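PDB 4Z0C: toll-like receptor 13 from Mus musculus, which recognises and binds single-stranded RNA from bacterial 23S rRNA and signals through MYD88 and TRAF6 to activate NF-kappa-B and the inflammatory response. Local coordinates for residues Gln517-Ile522 against Phe546-Gly551; Gln540-Asn545 against Val564-His569. One frame throughout, in Å; residues are numbered along the deposited sequence.

Both interactions join successive turns of the leucine-rich-repeat solenoid in the receptor's ectodomain, using consecutive pieces of chain. Residues 540-545 pair with Val564-His569 in interaction 2; the chain continues as 546-551 and meets Gln517-Ile522 in interaction 1. They touch at Asn545 ND2 on Pro519 CG and at Phe547 CE2 on Val542 CG1. Both are partly buried. Interaction 1 is mostly apolar, with Pro520, Phe521, Phe546 and Leu550 buried, Gln548 exposed and one water linking the backbones. Interaction 2 rests on parallel strand pairing, with Gln540, Val541, Val542, Val564 and Leu566 buried and His568 exposed; Val541, Phe565 and Asp567 face a cytidine of the bound RNA, from which interaction 1 stays about 12 Å at the nearest atom.

Interaction 1 (Gln517-Ile522 against Phe546-Gly551); sequences QYPPFI and FFQGLG. With NAG (2-acetamido-2-deoxy-beta-D-glucopyranose), chain R.
A single water holds the two backbones together where loops of consecutive leucine-rich repeats stack in the solenoid: it accepts from Phe521 N and donates to Phe546 O and to Gln548 O, the last at 2.6 Å. With these three bonds it joins the type I turn Pro519-Ile522 to the residue before the type II turn Phe547-Leu550, through Phe546 O, and to that turn itself, through Gln548 O, while the side chains around it meet through apolar contacts. The main one is a T-shaped pair in which the edge of Phe521 points at the face of Phe546, the planes at 83° and the centroids 5.3 Å apart. CE2 of Phe521 does the touching, 3.7 Å from Phe546 CE2. Phe546 reaches it with CG anti to its backbone N (chi1 -161°), which swings the ring back toward the turn although its CB points away. Pro520 CG reaches Phe546 CE1 as well and also lies over one face of Phe521. On the Phe521 stem, CB meets Leu550 CD1 at 3.6 Å, and both residues continue onto Leu530 of strand 529-531, in the core of the solenoid. Nearer the surface, Pro519 runs alongside the start of the Gln548 side chain. Gly549 has phi 96°, a backbone shape suited to glycine, and its bare CA takes the tip of Ile522, whose CD1 lies 3.6 Å away.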
# COMPACT_ATOMS: atom_id res chain seq x y z
N GLN A 517 -6.64 -27.22 -0.18
CA GLN A 517 -6.66 -28.40 0.65
C GLN A 517 -7.16 -28.01 2.04
O GLN A 517 -7.92 -28.74 2.66
CB GLN A 517 -5.28 -29.03 0.75
CG GLN A 517 -5.27 -30.27 1.62
CD GLN A 517 -4.10 -31.17 1.36
OE1 GLN A 517 -4.19 -32.39 1.49
NE2 GLN A 517 -2.96 -30.57 0.98
N TYR A 518 -6.71 -26.85 2.50
CA TYR A 518 -7.19 -26.30 3.77
C TYR A 518 -7.83 -24.93 3.56
O TYR A 518 -7.14 -23.92 3.44
CB TYR A 518 -6.04 -26.18 4.78
CG TYR A 518 -5.23 -27.43 4.91
CD1 TYR A 518 -5.73 -28.54 5.59
CD2 TYR A 518 -3.94 -27.51 4.37
CE1 TYR A 518 -4.98 -29.70 5.71
CE2 TYR A 518 -3.18 -28.67 4.49
CZ TYR A 518 -3.71 -29.76 5.16
OH TYR A 518 -2.96 -30.91 5.29
N PRO A 519 -9.17 -24.90 3.51
CA PRO A 519 -9.87 -23.61 3.48
C PRO A 519 -9.45 -22.88 4.74
O PRO A 519 -9.49 -23.47 5.82
CB PRO A 519 -11.34 -24.01 3.59
CG PRO A 519 -11.40 -25.43 3.18
CD PRO A 519 -10.10 -26.03 3.60
N PRO A 520 -9.02 -21.63 4.59
CA PRO A 520 -8.39 -20.87 5.68
C PRO A 520 -9.32 -20.47 6.83
O PRO A 520 -8.87 -20.34 7.96
CB PRO A 520 -7.85 -19.63 4.97
CG PRO A 520 -8.70 -19.50 3.74
CD PRO A 520 -9.07 -20.88 3.32
N PHE A 521 -10.61 -20.32 6.55
CA PHE A 521 -11.57 -19.85 7.55
C PHE A 521 -12.40 -21.00 8.11
O PHE A 521 -13.43 -20.78 8.75
CB PHE A 521 -12.45 -18.78 6.93
CG PHE A 521 -11.68 -17.72 6.20
CD1 PHE A 521 -10.70 -16.98 6.87
CD2 PHE A 521 -11.88 -17.50 4.85
CE1 PHE A 521 -9.97 -16.01 6.20
CE2 PHE A 521 -11.15 -16.53 4.18
CZ PHE A 521 -10.20 -15.77 4.85
N ILE A 522 -11.95 -22.22 7.86
CA ILE A 522 -12.74 -23.40 8.20
C ILE A 522 -13.04 -23.57 9.70
O ILE A 522 -14.07 -24.10 10.08
CB ILE A 522 -12.09 -24.68 7.60
CG1 ILE A 522 -13.08 -25.84 7.61
CG2 ILE A 522 -10.82 -25.05 8.34
CD1 ILE A 522 -14.33 -25.54 6.86
N PHE A 546 -13.16 -21.18 -0.99
CA PHE A 546 -12.54 -20.18 -0.15
C PHE A 546 -13.32 -19.87 1.12
O PHE A 546 -12.71 -19.58 2.16
CB PHE A 546 -12.30 -18.90 -0.96
CG PHE A 546 -11.28 -17.98 -0.34
CD1 PHE A 546 -9.97 -18.39 -0.17
CD2 PHE A 546 -11.65 -16.70 0.07
CE1 PHE A 546 -9.04 -17.54 0.38
CE2 PHE A 546 -10.72 -15.84 0.62
CZ PHE A 546 -9.42 -16.26 0.79
N PHE A 547 -14.65 -19.96 1.06
CA PHE A 547 -15.51 -19.55 2.19
C PHE A 547 -16.14 -20.67 3.02
O PHE A 547 -17.00 -20.42 3.86
CB PHE A 547 -16.59 -18.56 1.72
CG PHE A 547 -16.02 -17.30 1.16
CD1 PHE A 547 -15.31 -16.43 1.99
CD2 PHE A 547 -16.14 -17.00 -0.19
CE1 PHE A 547 -14.76 -15.27 1.48
CE2 PHE A 547 -15.59 -15.84 -0.70
CZ PHE A 547 -14.90 -14.96 0.14
N GLN A 548 -15.69 -21.88 2.78
CA GLN A 548 -16.09 -23.07 3.52
C GLN A 548 -15.99 -22.84 5.03
O GLN A 548 -14.99 -22.31 5.53
CB GLN A 548 -15.16 -24.23 3.10
CG GLN A 548 -15.58 -25.63 3.51
CD GLN A 548 -16.64 -26.22 2.60
OE1 GLN A 548 -17.08 -25.59 1.64
NE2 GLN A 548 -17.06 -27.45 2.91
N GLY A 549 -17.04 -23.21 5.75
CA GLY A 549 -17.02 -23.20 7.20
C GLY A 549 -17.62 -21.94 7.78
O GLY A 549 -17.71 -21.79 9.00
N LEU A 550 -18.05 -21.04 6.90
CA LEU A 550 -18.50 -19.71 7.30
C LEU A 550 -20.03 -19.52 7.29
O LEU A 550 -20.54 -18.48 6.86
CB LEU A 550 -17.80 -18.65 6.44
CG LEU A 550 -16.32 -18.42 6.80
CD1 LEU A 550 -15.66 -17.41 5.89
CD2 LEU A 550 -16.22 -17.96 8.24
N GLY A 551 -20.75 -20.52 7.78
CA GLY A 551 -22.20 -20.45 7.85
C GLY A 551 -22.78 -19.40 8.79
O GLY A 551 -23.94 -19.03 8.67
C1 NAG R . -28.60 -18.23 12.84
C2 NAG R . -27.52 -19.28 13.08
C3 NAG R . -27.99 -20.35 14.05
C4 NAG R . -28.69 -19.78 15.28
C5 NAG R . -29.66 -18.65 14.93
C6 NAG R . -30.14 -17.96 16.22
C7 NAG R . -25.99 -20.51 11.61
C8 NAG R . -25.94 -21.48 10.47
N2 NAG R . -27.17 -19.92 11.82
O3 NAG R . -26.86 -21.08 14.47
O4 NAG R . -29.42 -20.80 15.93
O5 NAG R . -29.05 -17.70 14.07
O6 NAG R . -30.86 -18.86 17.03
O7 NAG R . -24.98 -20.28 12.27
O HOH W 1 -12.81 -21.09 4.69

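Interaction 2 (Gln540-Asn545 against Val564-His569). With nucleotides of chain D.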
# COMPACT_ATOMS: atom_id res chain seq x y z
N GLN A 540 -8.12 -11.44 -7.02
CA GLN A 540 -8.16 -12.16 -8.29
C GLN A 540 -9.00 -13.43 -8.25
O GLN A 540 -10.20 -13.36 -7.95
CB GLN A 540 -6.75 -12.43 -8.85
CG GLN A 540 -6.16 -11.20 -9.50
CD GLN A 540 -4.70 -11.33 -9.82
OE1 GLN A 540 -4.29 -12.21 -10.58
NE2 GLN A 540 -3.89 -10.43 -9.25
N VAL A 541 -8.40 -14.57 -8.57
CA VAL A 541 -9.21 -15.78 -8.67
C VAL A 541 -9.52 -16.30 -7.29
O VAL A 541 -8.64 -16.83 -6.62
CB VAL A 541 -8.54 -16.90 -9.51
CG1 VAL A 541 -9.58 -17.97 -9.91
CG2 VAL A 541 -7.83 -16.33 -10.73
N VAL A 542 -10.76 -16.13 -6.83
CA VAL A 542 -11.11 -16.64 -5.51
C VAL A 542 -11.18 -18.17 -5.55
O VAL A 542 -11.90 -18.72 -6.36
CB VAL A 542 -12.43 -16.05 -4.99
CG1 VAL A 542 -12.80 -16.69 -3.68
CG2 VAL A 542 -12.32 -14.52 -4.84
N PRO A 543 -10.41 -18.87 -4.68
CA PRO A 543 -10.47 -20.33 -4.63
C PRO A 543 -11.91 -20.82 -4.51
O PRO A 543 -12.72 -20.14 -3.88
CB PRO A 543 -9.68 -20.67 -3.36
CG PRO A 543 -8.69 -19.56 -3.26
CD PRO A 543 -9.43 -18.33 -3.72
N SER A 544 -12.21 -21.98 -5.07
CA SER A 544 -13.59 -22.42 -5.21
C SER A 544 -14.22 -22.78 -3.86
O SER A 544 -15.44 -22.75 -3.73
CB SER A 544 -13.71 -23.60 -6.20
OG SER A 544 -13.22 -24.79 -5.61
N ASN A 545 -13.39 -23.11 -2.88
CA ASN A 545 -13.89 -23.43 -1.54
C ASN A 545 -13.40 -22.40 -0.52
O ASN A 545 -13.25 -22.69 0.68
CB ASN A 545 -13.43 -24.82 -1.13
CG ASN A 545 -11.92 -24.94 -1.11
OD1 ASN A 545 -11.22 -24.15 -1.75
ND2 ASN A 545 -11.41 -25.91 -0.36
N VAL A 564 -11.84 -9.11 -8.81
CA VAL A 564 -12.47 -10.16 -8.02
C VAL A 564 -13.16 -11.10 -8.99
O VAL A 564 -14.06 -10.68 -9.71
CB VAL A 564 -13.53 -9.62 -7.02
CG1 VAL A 564 -14.02 -10.74 -6.12
CG2 VAL A 564 -12.97 -8.51 -6.16
N PHE A 565 -12.72 -12.35 -9.03
CA PHE A 565 -13.32 -13.33 -9.92
C PHE A 565 -13.94 -14.44 -9.08
O PHE A 565 -13.24 -15.24 -8.46
CB PHE A 565 -12.27 -13.93 -10.87
CG PHE A 565 -11.50 -12.90 -11.65
CD1 PHE A 565 -12.15 -11.88 -12.32
CD2 PHE A 565 -10.11 -12.94 -11.68
CE1 PHE A 565 -11.43 -10.91 -13.02
CE2 PHE A 565 -9.38 -11.98 -12.39
CZ PHE A 565 -10.04 -10.97 -13.06
N LEU A 566 -15.27 -14.46 -9.07
CA LEU A 566 -16.05 -15.49 -8.38
C LEU A 566 -16.75 -16.32 -9.46
O LEU A 566 -17.91 -16.09 -9.79
CB LEU A 566 -17.05 -14.81 -7.41
CG LEU A 566 -16.40 -14.06 -6.23
CD1 LEU A 566 -17.13 -12.78 -5.83
CD2 LEU A 566 -16.28 -14.99 -5.04
N ASP A 567 -16.01 -17.27 -10.04
CA ASP A 567 -16.43 -18.01 -11.22
C ASP A 567 -17.40 -19.13 -10.90
O ASP A 567 -18.15 -19.56 -11.77
CB ASP A 567 -15.23 -18.64 -11.94
CG ASP A 567 -14.19 -17.63 -12.36
OD1 ASP A 567 -14.52 -16.45 -12.58
OD2 ASP A 567 -13.03 -18.05 -12.52
N HIS A 568 -17.36 -19.64 -9.68
CA HIS A 568 -18.07 -20.88 -9.38
C HIS A 568 -19.23 -20.69 -8.38
O HIS A 568 -20.15 -19.91 -8.64
CB HIS A 568 -17.07 -21.93 -8.90
CG HIS A 568 -15.94 -22.15 -9.86
ND1 HIS A 568 -16.13 -22.66 -11.13
CD2 HIS A 568 -14.61 -21.90 -9.75
CE1 HIS A 568 -14.96 -22.72 -11.75
NE2 HIS A 568 -14.03 -22.27 -10.93
N HIS A 569 -19.20 -21.39 -7.25
CA HIS A 569 -20.27 -21.25 -6.26
C HIS A 569 -19.73 -20.95 -4.87
O HIS A 569 -20.12 -21.56 -3.87
CB HIS A 569 -21.18 -22.47 -6.28
CG HIS A 569 -22.11 -22.50 -7.45
ND1 HIS A 569 -22.47 -23.66 -8.10
CD2 HIS A 569 -22.75 -21.49 -8.10
CE1 HIS A 569 -23.30 -23.37 -9.09
NE2 HIS A 569 -23.48 -22.06 -9.11
P C D 10 -5.63 -14.52 -18.14
OP1 C D 10 -4.96 -15.76 -18.59
OP2 C D 10 -6.81 -14.00 -18.89
O5' C D 10 -6.03 -14.72 -16.62
C5' C D 10 -5.05 -15.09 -15.66
C4' C D 10 -5.45 -16.34 -14.93
O4' C D 10 -6.65 -16.06 -14.15
C3' C D 10 -5.78 -17.55 -15.81
O3' C D 10 -5.31 -18.75 -15.19
C2' C D 10 -7.31 -17.55 -15.84
O2' C D 10 -7.88 -18.82 -16.03
C1' C D 10 -7.65 -17.01 -14.45
N1 C D 10 -8.96 -16.34 -14.40
C2 C D 10 -10.03 -17.01 -13.78
O2 C D 10 -9.86 -18.12 -13.26
N3 C D 10 -11.24 -16.42 -13.76
C4 C D 10 -11.41 -15.23 -14.33
N4 C D 10 -12.64 -14.70 -14.27
C5 C D 10 -10.34 -14.53 -14.97
C6 C D 10 -9.14 -15.11 -14.98
P C D 11 -4.29 -19.73 -15.96
OP1 C D 11 -4.77 -19.84 -17.35
OP2 C D 11 -4.16 -20.94 -15.11
O5' C D 11 -2.90 -18.94 -15.99
C5' C D 11 -2.12 -18.76 -14.81
C4' C D 11 -0.84 -17.98 -15.09
O4' C D 11 -1.17 -16.65 -15.55
C3' C D 11 0.08 -17.73 -13.90
O3' C D 11 0.92 -18.82 -13.59
C2' C D 11 0.88 -16.51 -14.34
O2' C D 11 1.95 -16.89 -15.20
C1' C D 11 -0.16 -15.74 -15.17
N1 C D 11 -0.74 -14.60 -14.44
C2 C D 11 0.00 -13.43 -14.52
O2 C D 11 1.05 -13.45 -15.17
N3 C D 11 -0.43 -12.32 -13.90
C4 C D 11 -1.55 -12.34 -13.20
N4 C D 11 -1.91 -11.19 -12.61
C5 C D 11 -2.34 -13.53 -13.08
C6 C D 11 -1.90 -14.64 -13.71
O HOH W 2 -13.28 -17.97 -9.12
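Phe565 O is gripped twice, by Val542 N at 3.1 Å and by a water that donates to it at 2.8 Å. The first bond is nearly straight (161°) and lies in the carbonyl plane. Its counterpart, from Phe565 N to Gln540 O at 2.9 Å, approaches from above the carbonyl plane. Together they form the parallel pairing of two short strands on successive leucine-rich repeats. The same water donates to Val542 O and accepts from Asp567 N, carrying the connection past the end of the pairing. Val541 and Phe565 share a sheet face, and on it they receive cytidine C10 of chain D. Its base lies over the Phe565 ring, with C5 3.6 Å above the plane near the centre, while Val541 CG1 touches O2. Asp567 OD1 accepts from N4 of C10 at 3.1 Å, and OD2 lies 2.7 Å from N3 of C10, a distance consistent with a proton between them, on either partner. Gln540 OE1 accepts from N4 of C11 of chain D, while its NE2 is held by His537 O. Just past the paired residues, Val542 CG2 packs beside Leu566 CD2, the two side chains pointing the same way. Farther along, Ser544 CB meets His568 CD2, and Ser544 OG hydrogen-bonds to Thr515 OG1. Strand 564-566 is the middle one of three parallel strands, between 540-541 and 592-594, with Tyr593 of the latter touching both Phe565 and Asp567.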